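Local coordinates for protein restriction endonuclease R.BpuJI (Bacillus pumilus, PDB 5HNF) that probably acts as a DNA-cleaving restriction endonuclease, represented here by its N-terminal DNA-binding domain in complex with chemically modified DNA, at residues D38-D43 / E88-S93. Residues are numbered along the deposited sequence; the frame is centred on the assembly and turned at random. Where two conformers were deposited one is given.
Sequences DICPCD and EVIFPS
Cys42 and Ile90 form an antiparallel hydrogen-bonded pair that joins the short, weakly bonded strand at about 42-43 to strand 89-92. With strand 83-86 on the far side of 89-92, they make a small three-stranded antiparallel sheet in the DNA-binding domain. Ile90 N donates to Cys42 O at 2.9 Å, with an N-H...O angle of 178°, almost straight. The return bond, from Cys42 N to Ile90 O at 3.4 Å, is weak. Ile90 O also receives a CA-H...O contact from Pro41 CA at 3.3 Å. Pro41 follows a cis peptide bond, just after the end of helix 25-39. Pro41 CB lies 3.7 Å from Val89 CG1. Pro41 CB also meets the Phe91 ring obliquely, 3.8 Å from Phe91 CE1. Val89 CG1 is anti to the backbone N (chi1 -175°), which carries this methyl over one face of the Phe91 ring, offset toward the rim. Cys40 is buried against strand 89-92, with Cys40 CB 3.6 Å from Pro92 CD. Ile90 CG2, held anti to the backbone N, is the branch that reaches Cys40 SG, at 3.9 Å. The Phe91 ring also meets that of Tyr84 on strand 83-86, with the planes about 20° apart. With an alanine in place of Phe91, Pro41 CB and Val89 CG1 would probably lose their aromatic partner, and a gap would probably open beside Tyr84. Phe47 of helix 44-59 touches the side chains of Cys40, Cys42 and Ile90, so the helix packs against this part of the sheet. Asp43 N-caps that helix, and Asp43 OD1 is hydrogen-bonded to Ser46 OG.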
ATOM      1  N   ASP A  38      12.473  21.358  -2.696  1.00 18.68           N
ATOM      2  CA  ASP A  38      12.732  22.736  -3.078  1.00 22.26           C
ATOM      3  C   ASP A  38      11.888  23.744  -2.301  1.00 24.11           C
ATOM      4  O   ASP A  38      12.402  24.751  -1.818  1.00 26.92           O
ATOM      5  CB  ASP A  38      12.496  22.932  -4.574  1.00 21.15           C
ATOM      6  CG  ASP A  38      13.648  22.415  -5.443  1.00 27.65           C
ATOM      7  OD1 ASP A  38      14.722  22.013  -4.931  1.00 26.39           O
ATOM      8  OD2 ASP A  38      13.471  22.431  -6.676  1.00 29.10           O
ATOM      9  N   ILE A  39      10.588  23.488  -2.189  1.00 20.14           N
ATOM     10  CA  ILE A  39       9.677  24.494  -1.619  1.00 20.18           C
ATOM     11  C   ILE A  39       9.489  24.341  -0.110  1.00 22.13           C
ATOM     12  O   ILE A  39       9.043  25.273   0.543  1.00 25.58           O
ATOM     13  CB  ILE A  39       8.286  24.456  -2.311  1.00 21.90           C
ATOM     14  CG1 ILE A  39       7.495  23.211  -1.921  1.00 20.52           C
ATOM     15  CG2 ILE A  39       8.446  24.548  -3.828  1.00 26.34           C
ATOM     16  CD1 ILE A  39       6.158  23.134  -2.606  1.00 22.21           C
ATOM     17  N   CYS A  40       9.829  23.175   0.441  1.00 22.67           N
ATOM     18  CA  CYS A  40       9.747  22.944   1.893  1.00 27.66           C
ATOM     19  C   CYS A  40      11.094  23.149   2.589  1.00 31.73           C
ATOM     20  O   CYS A  40      12.132  22.825   2.014  1.00 33.46           O
ATOM     21  CB  CYS A  40       9.242  21.522   2.188  1.00 23.69           C
ATOM     22  SG  CYS A  40       7.634  21.118   1.493  1.00 23.18           S
ATOM     23  N   PRO A  41      11.081  23.623   3.853  1.00 31.27           N
ATOM     24  CA  PRO A  41       9.903  23.877   4.695  1.00 30.82           C
ATOM     25  C   PRO A  41       9.179  25.182   4.364  1.00 29.42           C
ATOM     26  O   PRO A  41       9.817  26.184   4.052  1.00 27.33           O
ATOM     27  CB  PRO A  41      10.484  23.942   6.119  1.00 36.87           C
ATOM     28  CG  PRO A  41      11.900  23.477   6.014  1.00 40.94           C
ATOM     29  CD  PRO A  41      12.328  23.788   4.613  1.00 39.09           C
ATOM     30  N   CYS A  42       7.853  25.153   4.444  1.00 29.36           N
ATOM     31  CA  CYS A  42       7.019  26.318   4.162  1.00 29.69           C
ATOM     32  C   CYS A  42       5.630  26.161   4.777  1.00 24.37           C
ATOM     33  O   CYS A  42       5.227  25.048   5.140  1.00 25.61           O
ATOM     34  CB  CYS A  42       6.899  26.533   2.654  1.00 29.85           C
ATOM     35  SG  CYS A  42       6.037  25.200   1.790  1.00 25.36           S
ATOM     36  N   ASP A  43       4.869  27.254   4.894  1.00 27.78           N
ATOM     37  CA  ASP A  43       3.533  27.096   5.458  1.00 23.22           C
ATOM     38  C   ASP A  43       2.592  26.423   4.453  1.00 27.20           C
ATOM     39  O   ASP A  43       2.920  26.275   3.274  1.00 27.93           O
ATOM     40  CB  ASP A  43       2.953  28.432   5.962  1.00 30.34           C
ATOM     41  CG  ASP A  43       2.757  29.472   4.867  1.00 37.90           C
ATOM     42  OD1 ASP A  43       2.582  29.131   3.685  1.00 30.24           O
ATOM     43  OD2 ASP A  43       2.739  30.670   5.208  1.00 45.15           O
ATOM     44  N   GLU A  88       2.178  23.714  11.832  1.00 47.65           N
ATOM     45  CA  GLU A  88       1.705  24.547  10.724  0.58 49.17           C
ATOM     46  C   GLU A  88       2.631  24.520   9.507  1.00 48.65           C
ATOM     47  O   GLU A  88       2.256  24.974   8.421  1.00 52.74           O
ATOM     48  CB  GLU A  88       1.500  25.992  11.188  0.58 51.47           C
ATOM     49  CG  GLU A  88       0.522  26.151  12.344  0.58 53.90           C
ATOM     50  CD  GLU A  88      -0.923  26.104  11.900  0.58 53.92           C
ATOM     51  OE1 GLU A  88      -1.369  25.046  11.407  0.58 55.24           O
ATOM     52  OE2 GLU A  88      -1.616  27.132  12.044  0.58 54.82           O
ATOM     53  N   VAL A  89       3.822  23.941   9.663  1.00 37.29           N
ATOM     54  CA  VAL A  89       4.790  23.869   8.568  1.00 28.56           C
ATOM     55  C   VAL A  89       4.746  22.510   7.836  1.00 26.86           C
ATOM     56  O   VAL A  89       4.512  21.482   8.459  1.00 25.58           O
ATOM     57  CB  VAL A  89       6.218  24.117   9.092  1.00 25.40           C
ATOM     58  CG1 VAL A  89       7.220  24.162   7.950  1.00 30.49           C
ATOM     59  CG2 VAL A  89       6.271  25.411   9.877  1.00 28.03           C
ATOM     60  N   ILE A  90       4.969  22.522   6.521  1.00 23.86           N
ATOM     61  CA  ILE A  90       5.122  21.294   5.744  1.00 21.66           C
ATOM     62  C   ILE A  90       6.596  20.986   5.510  1.00 22.94           C
ATOM     63  O   ILE A  90       7.345  21.840   5.053  1.00 25.06           O
ATOM     64  CB  ILE A  90       4.399  21.388   4.374  1.00 23.75           C
ATOM     65  CG1 ILE A  90       2.943  21.833   4.559  1.00 22.04           C
ATOM     66  CG2 ILE A  90       4.517  20.066   3.608  1.00 22.04           C
ATOM     67  CD1 ILE A  90       2.096  20.857   5.387  1.00 23.19           C
ATOM     68  N   PHE A  91       7.000  19.752   5.821  1.00 21.91           N
ATOM     69  CA  PHE A  91       8.383  19.295   5.679  1.00 20.42           C
ATOM     70  C   PHE A  91       8.476  18.103   4.723  1.00 17.64           C
ATOM     71  O   PHE A  91       7.533  17.310   4.618  1.00 18.98           O
ATOM     72  CB  PHE A  91       8.941  18.850   7.033  1.00 23.53           C
ATOM     73  CG  PHE A  91       8.988  19.930   8.069  1.00 27.61           C
ATOM     74  CD1 PHE A  91      10.124  20.707   8.216  1.00 30.09           C
ATOM     75  CD2 PHE A  91       7.910  20.147   8.909  1.00 28.62           C
ATOM     76  CE1 PHE A  91      10.173  21.692   9.177  1.00 27.57           C
ATOM     77  CE2 PHE A  91       7.952  21.126   9.867  1.00 32.89           C
ATOM     78  CZ  PHE A  91       9.091  21.898   9.999  1.00 30.54           C
ATOM     79  N   PRO A  92       9.622  17.950   4.051  1.00 18.27           N
ATOM     80  CA  PRO A  92       9.941  16.695   3.366  1.00 17.62           C
ATOM     81  C   PRO A  92      10.003  15.562   4.381  1.00 17.24           C
ATOM     82  O   PRO A  92      10.546  15.743   5.485  1.00 17.68           O
ATOM     83  CB  PRO A  92      11.338  16.948   2.764  1.00 21.85           C
ATOM     84  CG  PRO A  92      11.565  18.386   2.895  1.00 22.74           C
ATOM     85  CD  PRO A  92      10.782  18.856   4.081  1.00 20.62           C
ATOM     86  N   SER A  93       9.478  14.401   4.010  1.00 16.36           N
ATOM     87  CA  SER A  93       9.507  13.241   4.900  1.00 14.72           C
ATOM     88  C   SER A  93      10.896  12.589   4.892  1.00 15.90           C
ATOM     89  O   SER A  93      11.711  12.864   4.008  1.00 16.07           O
ATOM     90  CB  SER A  93       8.456  12.218   4.471  1.00 17.59           C
ATOM     91  OG  SER A  93       8.834  11.609   3.241  1.00 14.73           O
TER